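Local coordinates for CLIP-associating protein (Drosophila melanogaster, PDB 4G3A) that tracks microtubule plus ends and promotes the stabilisation of dynamic microtubules, supporting mitotic spindle formation, here represented by its N-terminal TOG-like domain, at residues 30-35 with 66-71; 135-140 with 146-151; 165-170 with 204-209. One frame throughout, in Å; residues are numbered along the deposited sequence.

How the contacts relate
Starting from the N terminus, the chain first doubles back at contact 1, where helix 63-80 meets helix 21-36 after a 30-residue loop that carries helix 47-58. Contact 2 closes a much shorter loop, only residues 141-145, and joins the end of helix 125-136 to helix 142-159. Contact 3 then closes over residues 171-203, tying the turn ahead of helix 170-175 to helix 203-208. The three follow in series, none nested or crossed. Contacts 1 and 3 lie about 40 Å apart, centre to centre, on opposite sides of the chain's centre. Contacts 2 and 3 do touch: Phe137 packs on Tyr169, with Phe137 CZ 3.7 Å from Tyr169 CD1.

Contact 1. Residues 30-35 with 66-71; sequences DLVTFL and AQKSLE
Val32 on helix 21-36 pushes both of its methyl groups against one side of helix 63-80, between Lys68 and Glu71. This single side chain supplies more than half of the 140 Å² buried here, counting both sides. With CG1 anti to the backbone N (chi1 175°) and CG2 beside it, the fork opens toward the other helix and the two branches take different partners. Val32 CG2 sits against the backbone of helix 63-80, 3.4 Å from Lys68 O, and also meets Glu71 CB at 4.0 Å. Val32 CG1 looks farther along the glutamate and lies 4.0 Å from Glu71 OE2. Of the Lys68 side chain it is the aliphatic part that takes part: CD stands 4.2 Å from Val32 CG2. The lysine chain bends at chi2, chi3 and chi4, which brings Lys68 NZ round to Glu71 OE1, 3.3 Å away, in a weak salt bridge on the same helix. Gln67 NE2 makes a weak hydrogen bond to the same oxygen, so two weak bonds converge on one carboxylate oxygen, probably helping to steady it, while the other oxygen rests near the valine. Trimming Val32 to an alanine removes both branches and would probably open a gap in front of the Lys68 carbonyl and set the Lys68 and Glu71 chains freer to move. The seam is a modest one near the surface, where the helix ahead of HEAT repeat 1 lies against a helix of that repeat. Deeper packing flanks it: Leu31 reaches Leu54 of helix 47-58 and Phe12 of helix 9-18, while Leu35 touches Leu76 farther along helix 63-80. On another side Glu71 packs on Lys109 and Leu70 on Leu113, both from helix 104-119.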
loop_
_atom_site.group_PDB
_atom_site.type_symbol
_atom_site.label_atom_id
_atom_site.label_comp_id
_atom_site.label_asym_id
_atom_site.label_seq_id
_atom_site.Cartn_x
_atom_site.Cartn_y
_atom_site.Cartn_z
ATOM N N ASP A 30 6.895 -18.551 -11.975
ATOM C CA ASP A 30 7.074 -18.410 -13.414
ATOM C C ASP A 30 6.190 -17.321 -14.001
ATOM O O ASP A 30 6.618 -16.580 -14.883
ATOM C CB ASP A 30 6.818 -19.738 -14.119
ATOM C CG ASP A 30 7.859 -20.783 -13.779
ATOM O OD1 ASP A 30 8.998 -20.390 -13.440
ATOM O OD2 ASP A 30 7.537 -21.991 -13.852
ATOM N N LEU A 31 4.957 -17.228 -13.507
ATOM C CA LEU A 31 4.049 -16.158 -13.912
ATOM C C LEU A 31 4.725 -14.802 -13.707
ATOM O O LEU A 31 4.795 -13.984 -14.628
ATOM C CB LEU A 31 2.737 -16.232 -13.119
ATOM C CG LEU A 31 1.470 -15.550 -13.662
ATOM C CD1 LEU A 31 0.423 -15.385 -12.573
ATOM C CD2 LEU A 31 1.791 -14.219 -14.224
ATOM N N VAL A 32 5.227 -14.565 -12.500
ATOM C CA VAL A 32 5.924 -13.311 -12.215
ATOM C C VAL A 32 7.116 -13.099 -13.162
ATOM O O VAL A 32 7.277 -12.029 -13.751
ATOM C CB VAL A 32 6.383 -13.234 -10.746
ATOM C CG1 VAL A 32 7.214 -11.983 -10.525
ATOM C CG2 VAL A 32 5.180 -13.248 -9.815
ATOM N N THR A 33 7.940 -14.130 -13.324
ATOM C CA THR A 33 9.061 -14.055 -14.253
ATOM C C THR A 33 8.589 -13.669 -15.649
ATOM O O THR A 33 9.175 -12.803 -16.298
ATOM C CB THR A 33 9.808 -15.389 -14.335
ATOM O OG1 THR A 33 10.439 -15.656 -13.076
ATOM C CG2 THR A 33 10.864 -15.343 -15.430
ATOM N N PHE A 34 7.523 -14.313 -16.100
ATOM C CA PHE A 34 6.975 -14.070 -17.428
ATOM C C PHE A 34 6.566 -12.611 -17.598
ATOM O O PHE A 34 6.979 -11.950 -18.547
ATOM C CB PHE A 34 5.767 -14.982 -17.671
ATOM C CG PHE A 34 5.123 -14.791 -19.014
ATOM C CD1 PHE A 34 5.495 -15.581 -20.093
ATOM C CD2 PHE A 34 4.144 -13.826 -19.199
ATOM C CE1 PHE A 34 4.904 -15.411 -21.337
ATOM C CE2 PHE A 34 3.548 -13.647 -20.438
ATOM C CZ PHE A 34 3.925 -14.447 -21.508
ATOM N N LEU A 35 5.748 -12.117 -16.671
ATOM C CA LEU A 35 5.243 -10.748 -16.733
ATOM C C LEU A 35 6.348 -9.710 -16.554
ATOM O O LEU A 35 6.216 -8.569 -17.005
ATOM C CB LEU A 35 4.166 -10.532 -15.662
ATOM C CG LEU A 35 2.882 -11.347 -15.821
ATOM C CD1 LEU A 35 1.951 -11.079 -14.659
ATOM C CD2 LEU A 35 2.194 -11.028 -17.132
ATOM N N ALA A 66 0.556 -15.955 -2.091
ATOM C CA ALA A 66 -0.061 -14.643 -1.928
ATOM C C ALA A 66 0.925 -13.557 -2.343
ATOM O O ALA A 66 0.585 -12.626 -3.075
ATOM C CB ALA A 66 -0.499 -14.443 -0.495
ATOM N N GLN A 67 2.157 -13.684 -1.874
ATOM C CA GLN A 67 3.176 -12.694 -2.180
ATOM C C GLN A 67 3.419 -12.608 -3.680
ATOM O O GLN A 67 3.568 -11.519 -4.230
ATOM C CB GLN A 67 4.472 -13.015 -1.447
ATOM C CG GLN A 67 5.623 -12.112 -1.816
ATOM C CD GLN A 67 6.800 -12.295 -0.892
ATOM O OE1 GLN A 67 6.629 -12.634 0.279
ATOM N NE2 GLN A 67 8.006 -12.072 -1.409
ATOM N N LYS A 68 3.458 -13.764 -4.338
ATOM C CA LYS A 68 3.696 -13.809 -5.775
ATOM C C LYS A 68 2.536 -13.196 -6.543
ATOM O O LYS A 68 2.749 -12.524 -7.546
ATOM C CB LYS A 68 3.954 -15.244 -6.242
ATOM C CG LYS A 68 5.227 -15.863 -5.693
ATOM C CD LYS A 68 6.404 -15.690 -6.639
ATOM C CE LYS A 68 7.407 -14.692 -6.097
ATOM N NZ LYS A 68 7.638 -14.880 -4.630
ATOM N N SER A 69 1.311 -13.422 -6.071
ATOM C CA SER A 69 0.156 -12.768 -6.672
ATOM C C SER A 69 0.262 -11.236 -6.581
ATOM O O SER A 69 -0.085 -10.531 -7.530
ATOM C CB SER A 69 -1.142 -13.255 -6.033
ATOM O OG SER A 69 -1.301 -12.721 -4.734
ATOM N N LEU A 70 0.744 -10.728 -5.448
ATOM C CA LEU A 70 0.992 -9.285 -5.290
ATOM C C LEU A 70 2.035 -8.808 -6.303
ATOM O O LEU A 70 1.845 -7.813 -6.995
ATOM C CB LEU A 70 1.478 -8.970 -3.874
ATOM C CG LEU A 70 0.475 -9.130 -2.730
ATOM C CD1 LEU A 70 1.187 -9.118 -1.392
ATOM C CD2 LEU A 70 -0.584 -8.035 -2.788
ATOM N N GLU A 71 3.137 -9.541 -6.392
ATOM C CA GLU A 71 4.148 -9.276 -7.405
ATOM C C GLU A 71 3.565 -9.376 -8.816
ATOM O O GLU A 71 3.918 -8.593 -9.700
ATOM C CB GLU A 71 5.321 -10.243 -7.233
ATOM C CG GLU A 71 6.108 -10.012 -5.940
ATOM C CD GLU A 71 7.223 -11.029 -5.725
ATOM O OE1 GLU A 71 7.289 -11.606 -4.622
ATOM O OE2 GLU A 71 8.030 -11.255 -6.649
#

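Contact 2. Residues 135-140 with 146-151; sequences SCFKHK and EEFLQT
Thr151 N bonds to Glu147 O at 2.8 Å, part of the helical turn that holds Phe148 facing Cys136 and Phe137 across the contact. The motif is an alpha-alpha hairpin within the all-helical TOG domain: helix 125-136 runs out into a type I beta turn from Cys136 to His139, closed by a weak bond from His139 N to Cys136 O, and the chain comes back as helix 142-159. Phe148 is the central piece. Its CG lies anti to the backbone N (chi1 173°), which carries the ring out toward the turn. There it meets Phe137 in a T-shaped pair, the Phe148 edge pointing at the Phe137 face with the planes 84° apart and the centroids 5.0 Å apart. Phe148 CE2 is the atom that arrives, 3.6 Å above the plane of the Phe137 ring and over its centre. Cys136 comes in nearer the root of the same side chain, its CB only 3.3 Å from Phe148 CG, a tight fit. Its sulfur makes an oblique sulfur-aromatic contact, with Cys136 SG 4.6 Å from the centroid of the Phe148 ring. Helix 170-175 covers more of Phe137 through Pro172 and Val173, and Leu132 and Ala133 pack on Phe148 from the preceding helix. On the polar side, His139 NE2 is hydrogen-bonded to Asp97 OD1, anchoring the turn to an earlier part of the chain. Leu149 completes the apolar cluster from the next position, laying its CD2 methyl 4.1 Å from Phe137 CE1.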
loop_
_atom_site.group_PDB
_atom_site.type_symbol
_atom_site.label_atom_id
_atom_site.label_comp_id
_atom_site.label_asym_id
_atom_site.label_seq_id
_atom_site.Cartn_x
_atom_site.Cartn_y
_atom_site.Cartn_z
ATOM N N SER A 135 -10.344 2.525 4.871
ATOM C CA SER A 135 -10.253 1.181 5.431
ATOM C C SER A 135 -9.158 1.041 6.479
ATOM O O SER A 135 -9.180 0.110 7.283
ATOM C CB SER A 135 -9.991 0.155 4.320
ATOM O OG SER A 135 -11.035 0.119 3.365
ATOM N N CYS A 136 -8.183 1.945 6.458
ATOM C CA CYS A 136 -6.949 1.710 7.197
ATOM C C CYS A 136 -6.867 2.390 8.559
ATOM O O CYS A 136 -6.277 1.839 9.489
ATOM C CB CYS A 136 -5.724 2.086 6.338
ATOM S SG CYS A 136 -5.419 0.889 4.970
ATOM N N PHE A 137 -7.431 3.588 8.681
ATOM C CA PHE A 137 -7.250 4.342 9.914
ATOM C C PHE A 137 -7.847 3.570 11.091
ATOM O O PHE A 137 -7.304 3.580 12.189
ATOM C CB PHE A 137 -7.868 5.746 9.824
ATOM C CG PHE A 137 -6.925 6.801 9.280
ATOM C CD1 PHE A 137 -5.704 7.039 9.891
ATOM C CD2 PHE A 137 -7.276 7.568 8.172
ATOM C CE1 PHE A 137 -4.829 8.015 9.401
ATOM C CE2 PHE A 137 -6.411 8.551 7.670
ATOM C CZ PHE A 137 -5.182 8.768 8.291
ATOM N N LYS A 138 -8.956 2.884 10.857
ATOM C CA LYS A 138 -9.621 2.143 11.928
ATOM C C LYS A 138 -9.594 0.625 11.723
ATOM O O LYS A 138 -10.406 -0.090 12.284
ATOM C CB LYS A 138 -11.059 2.629 12.089
ATOM C CG LYS A 138 -11.168 4.117 12.398
ATOM C CD LYS A 138 -12.602 4.495 12.774
ATOM C CE LYS A 138 -12.748 5.991 13.001
ATOM N NZ LYS A 138 -11.925 6.498 14.143
ATOM N N HIS A 139 -8.653 0.132 10.929
ATOM C CA HIS A 139 -8.502 -1.315 10.758
ATOM C C HIS A 139 -8.260 -2.010 12.106
ATOM O O HIS A 139 -7.618 -1.452 13.013
ATOM C CB HIS A 139 -7.358 -1.619 9.790
ATOM C CG HIS A 139 -7.436 -2.995 9.181
ATOM N ND1 HIS A 139 -7.149 -4.127 9.892
ATOM C CD2 HIS A 139 -7.769 -3.391 7.928
ATOM C CE1 HIS A 139 -7.296 -5.190 9.101
ATOM N NE2 HIS A 139 -7.676 -4.763 7.909
ATOM N N LYS A 140 -8.785 -3.225 12.243
ATOM C CA LYS A 140 -8.694 -3.969 13.498
ATOM C C LYS A 140 -7.260 -4.394 13.820
ATOM O O LYS A 140 -6.901 -4.595 14.990
ATOM C CB LYS A 140 -9.580 -5.220 13.440
ATOM C CG LYS A 140 -9.070 -6.278 12.479
ATOM C CD LYS A 140 -9.995 -7.506 12.491
ATOM C CE LYS A 140 -9.572 -8.525 11.449
ATOM N NZ LYS A 140 -9.768 -7.996 10.074
ATOM N N GLU A 146 -0.412 0.895 11.284
ATOM C CA GLU A 146 0.961 1.379 11.224
ATOM C C GLU A 146 1.514 1.437 9.793
ATOM O O GLU A 146 2.173 2.404 9.412
ATOM C CB GLU A 146 1.867 0.489 12.066
ATOM C CG GLU A 146 3.311 0.954 12.052
ATOM C CD GLU A 146 4.224 0.029 12.815
ATOM O OE1 GLU A 146 3.741 -1.018 13.292
ATOM O OE2 GLU A 146 5.424 0.349 12.936
ATOM N N GLU A 147 1.259 0.388 9.012
ATOM C CA GLU A 147 1.737 0.340 7.636
ATOM C C GLU A 147 1.124 1.472 6.814
ATOM O O GLU A 147 1.813 2.118 6.020
ATOM C CB GLU A 147 1.439 -1.027 6.994
ATOM C CG GLU A 147 2.332 -2.161 7.481
ATOM C CD GLU A 147 3.764 -2.026 6.991
ATOM O OE1 GLU A 147 3.988 -1.342 5.963
ATOM O OE2 GLU A 147 4.663 -2.610 7.629
ATOM N N PHE A 148 -0.168 1.714 7.014
ATOM C CA PHE A 148 -0.837 2.763 6.268
ATOM C C PHE A 148 -0.221 4.136 6.525
ATOM O O PHE A 148 -0.049 4.918 5.585
ATOM C CB PHE A 148 -2.349 2.785 6.514
ATOM C CG PHE A 148 -3.029 3.973 5.888
ATOM C CD1 PHE A 148 -2.906 4.208 4.523
ATOM C CD2 PHE A 148 -3.747 4.879 6.670
ATOM C CE1 PHE A 148 -3.498 5.311 3.943
ATOM C CE2 PHE A 148 -4.353 5.989 6.089
ATOM C CZ PHE A 148 -4.230 6.197 4.729
ATOM N N LEU A 149 0.126 4.426 7.781
ATOM C CA LEU A 149 0.819 5.681 8.085
ATOM C C LEU A 149 2.098 5.761 7.257
ATOM O O LEU A 149 2.431 6.816 6.728
ATOM C CB LEU A 149 1.107 5.819 9.585
ATOM C CG LEU A 149 -0.146 6.025 10.450
ATOM C CD1 LEU A 149 0.157 5.878 11.934
ATOM C CD2 LEU A 149 -0.823 7.370 10.163
ATOM N N GLN A 150 2.789 4.635 7.114
ATOM C CA GLN A 150 4.021 4.607 6.335
ATOM C C GLN A 150 3.737 4.820 4.848
ATOM O O GLN A 150 4.529 5.446 4.140
ATOM C CB GLN A 150 4.776 3.298 6.572
ATOM C CG GLN A 150 6.119 3.220 5.862
ATOM C CD GLN A 150 7.134 4.190 6.422
ATOM O OE1 GLN A 150 7.763 4.953 5.675
ATOM N NE2 GLN A 150 7.298 4.178 7.743
ATOM N N THR A 151 2.602 4.305 4.373
ATOM C CA THR A 151 2.205 4.532 2.989
ATOM C C THR A 151 2.036 6.026 2.740
ATOM O O THR A 151 2.428 6.541 1.691
ATOM C CB THR A 151 0.868 3.831 2.652
ATOM O OG1 THR A 151 0.975 2.425 2.915
ATOM C CG2 THR A 151 0.502 4.061 1.192
#

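Contact 3. Residues 165-170 with 204-209; sequences SVRVYI and RPDLRR
The short 3-10 segment 167-169, in HEAT repeat 3 just ahead of helix 170-175, faces helix 203-208 near the C-terminal end of this TOG-like domain. Arg167 reaches across from the 3-10 segment and Ile170 from the start of helix 170-175; Asp206 and Leu207 answer from helix 203-208. The 3-10 turn is set by two backbone bonds, Tyr169 N to Val166 O and Ile170 N to Arg167 O, and it brings the arginine and the isoleucine to the same side. Arg167 first runs out extended and then bends at chi3 (-83°), which swings the guanidinium over to the aspartate. Its NH2 forms a long salt bridge with Asp206 OD1 at 3.4 Å, and OD2 of the same carboxylate lies a little farther off, 3.7 Å from NH2. The two flat groups stand nearly perpendicular, 82° between their planes, so this is not the side-by-side, two-pronged pairing that arginine and aspartate can adopt. One nitrogen does all the touching. Next to it, Ile170 and Leu207 cross at about a right angle, and the branch methyl CG2 of the isoleucine meets CD2 of the leucine at 3.5 Å. That apolar pair leads into the interior: Ile170 also packs on Ile195 of helix 182-199, and Leu207 on Leu218 and Phe225 of helix 215-229. Nearby, Arg204 is held by salt bridges to Glu222 and Asp226 of helix 215-229 and to Asp201 in the link just ahead of its own helix. The chemistry is therefore divided: a buried methyl contact inside, and outside it a long ion pair on an exposed arginine, probably more a matter of charge attraction than of a directed bond.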
loop_
_atom_site.group_PDB
_atom_site.type_symbol
_atom_site.label_atom_id
_atom_site.label_comp_id
_atom_site.label_asym_id
_atom_site.label_seq_id
_atom_site.Cartn_x
_atom_site.Cartn_y
_atom_site.Cartn_z
ATOM N N SER A 165 -2.293 16.495 -0.670
ATOM C CA SER A 165 -2.643 17.449 0.368
ATOM C C SER A 165 -3.000 16.687 1.631
ATOM O O SER A 165 -3.980 15.932 1.647
ATOM C CB SER A 165 -3.838 18.288 -0.081
ATOM O OG SER A 165 -4.394 19.001 1.013
ATOM N N VAL A 166 -2.207 16.872 2.683
ATOM C CA VAL A 166 -2.386 16.103 3.908
ATOM C C VAL A 166 -3.110 16.878 5.003
ATOM O O VAL A 166 -3.271 16.375 6.110
ATOM C CB VAL A 166 -1.044 15.595 4.462
ATOM C CG1 VAL A 166 -0.496 14.484 3.580
ATOM C CG2 VAL A 166 -0.052 16.738 4.577
ATOM N N ARG A 167 -3.552 18.094 4.702
ATOM C CA ARG A 167 -4.227 18.902 5.718
ATOM C C ARG A 167 -5.383 18.131 6.369
ATOM O O ARG A 167 -5.502 18.093 7.592
ATOM C CB ARG A 167 -4.744 20.216 5.130
ATOM C CG ARG A 167 -5.965 20.752 5.862
ATOM C CD ARG A 167 -6.350 22.146 5.404
ATOM N NE ARG A 167 -5.561 23.180 6.071
ATOM C CZ ARG A 167 -5.795 23.616 7.305
ATOM N NH1 ARG A 167 -6.792 23.101 8.014
ATOM N NH2 ARG A 167 -5.033 24.563 7.834
ATOM N N VAL A 168 -6.223 17.511 5.538
ATOM C CA VAL A 168 -7.391 16.777 6.022
ATOM C C VAL A 168 -6.986 15.488 6.750
ATOM O O VAL A 168 -7.779 14.905 7.487
ATOM C CB VAL A 168 -8.381 16.482 4.868
ATOM C CG1 VAL A 168 -7.944 15.265 4.076
ATOM C CG2 VAL A 168 -9.793 16.323 5.396
ATOM N N TYR A 169 -5.738 15.070 6.573
ATOM C CA TYR A 169 -5.199 13.914 7.302
ATOM C C TYR A 169 -4.719 14.175 8.734
ATOM O O TYR A 169 -4.549 13.235 9.531
ATOM C CB TYR A 169 -4.063 13.302 6.510
ATOM C CG TYR A 169 -4.562 12.501 5.351
ATOM C CD1 TYR A 169 -4.756 11.141 5.469
ATOM C CD2 TYR A 169 -4.861 13.107 4.142
ATOM C CE1 TYR A 169 -5.217 10.403 4.417
ATOM C CE2 TYR A 169 -5.324 12.370 3.074
ATOM C CZ TYR A 169 -5.506 11.020 3.219
ATOM O OH TYR A 169 -5.975 10.266 2.161
ATOM N N ILE A 170 -4.499 15.436 9.076
ATOM C CA ILE A 170 -3.969 15.717 10.410
ATOM C C ILE A 170 -4.867 15.188 11.534
ATOM O O ILE A 170 -4.374 14.546 12.461
ATOM C CB ILE A 170 -3.617 17.196 10.612
ATOM C CG1 ILE A 170 -2.731 17.667 9.457
ATOM C CG2 ILE A 170 -2.898 17.385 11.947
ATOM C CD1 ILE A 170 -1.543 16.756 9.224
ATOM N N ARG A 204 2.314 23.755 13.283
ATOM C CA ARG A 204 2.330 23.942 14.735
ATOM C C ARG A 204 1.010 24.482 15.305
ATOM O O ARG A 204 0.452 23.889 16.232
ATOM C CB ARG A 204 3.542 24.799 15.161
ATOM C CG ARG A 204 4.804 24.476 14.354
ATOM C CD ARG A 204 6.018 25.360 14.708
ATOM N NE ARG A 204 6.744 24.775 15.824
ATOM C CZ ARG A 204 7.982 24.301 15.760
ATOM N NH1 ARG A 204 8.673 24.370 14.639
ATOM N NH2 ARG A 204 8.532 23.776 16.842
ATOM N N PRO A 205 0.504 25.604 14.764
ATOM C CA PRO A 205 -0.798 26.108 15.231
ATOM C C PRO A 205 -1.962 25.216 14.787
ATOM O O PRO A 205 -3.012 25.211 15.426
ATOM C CB PRO A 205 -0.894 27.491 14.575
ATOM C CG PRO A 205 0.033 27.410 13.388
ATOM C CD PRO A 205 1.165 26.555 13.854
ATOM N N ASP A 206 -1.780 24.477 13.697
ATOM C CA ASP A 206 -2.770 23.495 13.274
ATOM C C ASP A 206 -2.967 22.459 14.364
ATOM O O ASP A 206 -4.093 22.080 14.685
ATOM C CB ASP A 206 -2.298 22.772 12.012
ATOM C CG ASP A 206 -2.649 23.513 10.740
ATOM O OD1 ASP A 206 -3.373 24.530 10.816
ATOM O OD2 ASP A 206 -2.201 23.064 9.661
ATOM N N LEU A 207 -1.859 21.971 14.907
ATOM C CA LEU A 207 -1.926 20.971 15.958
ATOM C C LEU A 207 -2.402 21.612 17.248
ATOM O O LEU A 207 -3.049 20.970 18.068
ATOM C CB LEU A 207 -0.575 20.282 16.157
ATOM C CG LEU A 207 -0.012 19.554 14.938
ATOM C CD1 LEU A 207 1.469 19.243 15.156
ATOM C CD2 LEU A 207 -0.813 18.276 14.630
ATOM N N ARG A 208 -2.095 22.887 17.436
ATOM C CA ARG A 208 -2.466 23.514 18.695
ATOM C C ARG A 208 -3.987 23.636 18.834
ATOM O O ARG A 208 -4.511 23.649 19.947
ATOM C CB ARG A 208 -1.788 24.873 18.850
ATOM C CG ARG A 208 -1.709 25.329 20.294
ATOM C CD ARG A 208 -1.125 26.707 20.377
ATOM N NE ARG A 208 -1.237 27.269 21.718
ATOM C CZ ARG A 208 -0.212 27.429 22.551
ATOM N NH1 ARG A 208 1.009 27.057 22.182
ATOM N NH2 ARG A 208 -0.411 27.963 23.748
ATOM N N ARG A 209 -4.685 23.713 17.702
ATOM C CA ARG A 209 -6.151 23.743 17.682
ATOM C C ARG A 209 -6.743 22.336 17.846
ATOM O O ARG A 209 -7.935 22.171 18.098
ATOM C CB ARG A 209 -6.655 24.356 16.370
ATOM C CG ARG A 209 -6.619 23.375 15.201
ATOM C CD ARG A 209 -7.045 23.986 13.864
ATOM N NE ARG A 209 -8.493 24.150 13.748
ATOM C CZ ARG A 209 -9.366 23.146 13.699
ATOM N NH1 ARG A 209 -8.950 21.888 13.770
ATOM N NH2 ARG A 209 -10.662 23.401 13.586
#